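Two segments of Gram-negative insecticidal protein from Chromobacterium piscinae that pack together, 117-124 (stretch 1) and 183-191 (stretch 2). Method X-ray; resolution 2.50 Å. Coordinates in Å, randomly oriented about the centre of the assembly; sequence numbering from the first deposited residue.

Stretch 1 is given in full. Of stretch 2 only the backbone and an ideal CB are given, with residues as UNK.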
# COMPACT_ATOMS: atom_id res chain seq x y z
N THR A 117 -17.97 44.97 20.00
CA THR A 117 -19.26 44.91 20.60
C THR A 117 -20.26 44.83 19.44
O THR A 117 -19.85 44.93 18.27
CB THR A 117 -19.43 46.09 21.58
OG1 THR A 117 -20.46 45.81 22.51
CG2 THR A 117 -19.73 47.38 20.90
N GLU A 118 -21.54 44.54 19.71
CA GLU A 118 -22.53 44.29 18.65
C GLU A 118 -22.23 43.07 17.74
O GLU A 118 -22.77 42.95 16.63
CB GLU A 118 -22.70 45.52 17.72
CG GLU A 118 -22.94 46.87 18.40
CD GLU A 118 -24.25 46.95 19.14
OE1 GLU A 118 -25.07 46.00 19.12
OE2 GLU A 118 -24.43 48.02 19.77
N ILE A 119 -21.37 42.16 18.23
CA ILE A 119 -21.06 40.91 17.54
C ILE A 119 -21.82 39.83 18.29
O ILE A 119 -21.88 39.82 19.55
CB ILE A 119 -19.57 40.59 17.58
CG1 ILE A 119 -18.75 41.72 16.94
CG2 ILE A 119 -19.27 39.25 16.91
CD1 ILE A 119 -18.91 41.87 15.45
N THR A 120 -22.41 38.92 17.53
CA THR A 120 -23.01 37.73 18.10
C THR A 120 -22.03 36.57 17.87
O THR A 120 -21.55 36.34 16.74
CB THR A 120 -24.38 37.43 17.49
OG1 THR A 120 -25.25 38.55 17.73
CG2 THR A 120 -24.98 36.17 18.13
N TYR A 121 -21.76 35.85 18.96
CA TYR A 121 -20.83 34.77 18.98
C TYR A 121 -21.65 33.48 18.98
O TYR A 121 -22.49 33.28 19.87
CB TYR A 121 -19.97 34.86 20.25
CG TYR A 121 -19.27 36.20 20.37
CD1 TYR A 121 -18.13 36.47 19.63
CD2 TYR A 121 -19.78 37.21 21.18
CE1 TYR A 121 -17.50 37.69 19.72
CE2 TYR A 121 -19.16 38.44 21.28
CZ TYR A 121 -18.02 38.67 20.54
OH TYR A 121 -17.39 39.91 20.61
N SER A 122 -21.43 32.62 17.98
CA SER A 122 -22.11 31.33 17.94
C SER A 122 -21.09 30.23 17.74
O SER A 122 -20.17 30.34 16.93
CB SER A 122 -23.15 31.29 16.83
OG SER A 122 -22.58 31.57 15.55
N SER A 123 -21.28 29.14 18.48
CA SER A 123 -20.61 27.87 18.21
C SER A 123 -21.68 26.86 17.90
O SER A 123 -22.49 26.54 18.76
CB SER A 123 -19.79 27.44 19.42
OG SER A 123 -19.38 26.08 19.32
N THR A 124 -21.69 26.37 16.67
CA THR A 124 -22.62 25.34 16.27
C THR A 124 -21.80 24.07 16.09
O THR A 124 -21.01 23.99 15.15
CB THR A 124 -23.34 25.76 15.00
OG1 THR A 124 -24.17 26.89 15.29
CG2 THR A 124 -24.21 24.65 14.48
N UNK A 183 -18.73 24.85 13.89
CA UNK A 183 -19.01 25.90 12.93
C UNK A 183 -19.20 27.12 13.78
O UNK A 183 -20.26 27.31 14.38
CB UNK A 183 -20.22 25.60 12.04
N UNK A 184 -18.16 27.93 13.86
CA UNK A 184 -18.19 29.09 14.77
C UNK A 184 -18.31 30.40 13.99
O UNK A 184 -17.61 30.60 12.98
CB UNK A 184 -16.93 29.12 15.64
N UNK A 185 -19.19 31.29 14.47
CA UNK A 185 -19.48 32.51 13.73
C UNK A 185 -19.46 33.72 14.64
O UNK A 185 -20.09 33.73 15.72
CB UNK A 185 -20.84 32.40 13.03
N UNK A 186 -18.72 34.74 14.19
CA UNK A 186 -18.83 36.08 14.73
C UNK A 186 -19.72 36.86 13.78
O UNK A 186 -19.29 37.23 12.68
CB UNK A 186 -17.46 36.74 14.90
N UNK A 187 -20.97 37.10 14.19
CA UNK A 187 -21.97 37.68 13.30
C UNK A 187 -22.22 39.14 13.70
O UNK A 187 -22.36 39.45 14.89
CB UNK A 187 -23.27 36.87 13.34
N UNK A 188 -22.29 40.00 12.69
CA UNK A 188 -22.72 41.36 12.83
C UNK A 188 -24.23 41.35 12.55
O UNK A 188 -24.65 41.58 11.41
CB UNK A 188 -21.95 42.30 11.89
N UNK A 189 -25.04 41.07 13.57
CA UNK A 189 -26.47 40.84 13.33
C UNK A 189 -27.23 42.08 12.87
O UNK A 189 -28.21 41.99 12.15
CB UNK A 189 -27.12 40.30 14.61
N UNK A 190 -26.76 43.26 13.27
CA UNK A 190 -27.36 44.53 12.90
C UNK A 190 -27.29 44.78 11.39
O UNK A 190 -28.02 45.63 10.88
CB UNK A 190 -26.67 45.67 13.65
N UNK A 191 -26.45 44.04 10.68
CA UNK A 191 -26.42 44.08 9.21
C UNK A 191 -27.23 42.98 8.53
O UNK A 191 -27.08 42.78 7.33
CB UNK A 191 -24.97 43.99 8.73

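Positions 183 to 187 run antiparallel to Thr 120–Thr 124; because the chain is extended, successive CB atoms alternate between the faces of the sheet, and six backbone N–H...O hydrogen bonds join the strands.

Position 183 pairs with Thr 124: its N donates to Thr 124 O (2.7 Å) and its O accepts from Thr 124 N (2.9 Å). The CB lies on the face of Ser 122 and Thr 124, where a beta-branched or aromatic residue would suit the extended backbone. It is Tyr 183, chi1 t; its ring meets Thr 124 CB at the edge, while the end of the side chain leads away. A water donates to Tyr 183 O (2.7 Å) and is also hydrogen-bonded to Ser 122 OG and Thr 124 OG1.

Position 184, opposite Ser 123, forms a non-hydrogen-bonded pair, with CA atoms 4.4 Å apart; its CA makes a CA-H...O contact with Ser 122 O (3.2 Å). Its CB lies on the face of Tyr 121 and Ser 123. Stretch 1 sets little limit on the side chain, and many types would do. The residue is Ser 184, chi1 p, whose OG is hydrogen-bonded elsewhere in the structure.

At 185, on the face of Thr 120, Ser 122 and Thr 124, space is tight. The ideal CB is already 3.2 Å from Ser 122 OG, which favours a small residue, though a longer one directed away from that hydroxyl cannot be excluded. Ala 185 adds nothing beyond CB, and its N and O bond to Ser 122 O (2.8 Å) and Ser 122 N (2.9 Å).

Position 186 returns to the face of Tyr 121. Its ideal CB is 3.7 Å from Ile 119 CG2 and 4.8 Å from Tyr 121 CD1, an apolar setting for alanine or a larger aliphatic. Ala 186 packs its CB 3.8 Å from Ile 119 CG2.

Position 187 pairs with Thr 120 through two nearly linear bonds, N to Thr 120 O and O to Thr 120 N, both 2.7 Å. Its CB lies beside that of Thr 120, so serine, threonine or valine would fit. Ser 187 has chi1 m, and its CB is 4.3 Å from Thr 120 CB.

At 188 the CB points away, and a long, flexible chain is plausible. The aliphatic part of Lys 188 touches stretch 1, CG lying 3.6 Å from Ile 119 CD1.

Position 189 turns into a 3-10 segment, its CB sideways and 4.0 Å from Thr 120 OG1; a short or branched residue suits. Thr 189 brings CG2 to 3.2 Å from Thr 120 OG1.

Position 190 points toward stretch 1 with room to extend; a basic or polar chain could meet the carboxylate of Glu 118, and an aliphatic one could lie against it. Leu 190 (m, t) is the aliphatic case, with CD1 3.6 Å from Glu 118 OE1; a water links Leu 190 N to Glu 118 O.

Position 191 is out of reach and unconstrained here; it is Lys 191.

Stretch 2, residues 183-191: YSAASKTLK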
# COMPACT_ATOMS: atom_id res chain seq x y z
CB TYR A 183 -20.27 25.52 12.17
CG TYR A 183 -20.69 26.44 11.04
CD1 TYR A 183 -19.99 26.49 9.85
CD2 TYR A 183 -21.85 27.18 11.14
CE1 TYR A 183 -20.41 27.31 8.83
CE2 TYR A 183 -22.28 27.98 10.10
CZ TYR A 183 -21.56 28.04 8.95
OH TYR A 183 -22.00 28.83 7.93
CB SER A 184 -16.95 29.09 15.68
OG SER A 184 -15.79 29.37 14.94
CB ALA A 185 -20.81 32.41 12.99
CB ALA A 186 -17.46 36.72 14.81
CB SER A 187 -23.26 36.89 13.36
OG SER A 187 -23.11 35.60 12.81
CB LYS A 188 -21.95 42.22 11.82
CG LYS A 188 -20.61 42.70 12.40
CD LYS A 188 -19.41 42.91 11.48
CE LYS A 188 -19.74 43.31 10.06
NZ LYS A 188 -18.55 43.98 9.43
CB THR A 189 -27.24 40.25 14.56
OG1 THR A 189 -27.10 41.10 15.69
CG2 THR A 189 -26.77 38.89 14.93
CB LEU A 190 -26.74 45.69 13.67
CG LEU A 190 -26.63 45.60 15.18
CD1 LEU A 190 -25.99 46.85 15.74
CD2 LEU A 190 -27.95 45.24 15.84
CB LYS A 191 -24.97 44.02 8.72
CG LYS A 191 -24.06 45.08 9.32
CD LYS A 191 -22.76 45.24 8.56
CE LYS A 191 -22.90 46.00 7.26
NZ LYS A 191 -21.79 45.58 6.36
O HOH W 1 -23.89 43.87 14.41
O HOH W 2 -22.32 29.00 14.46
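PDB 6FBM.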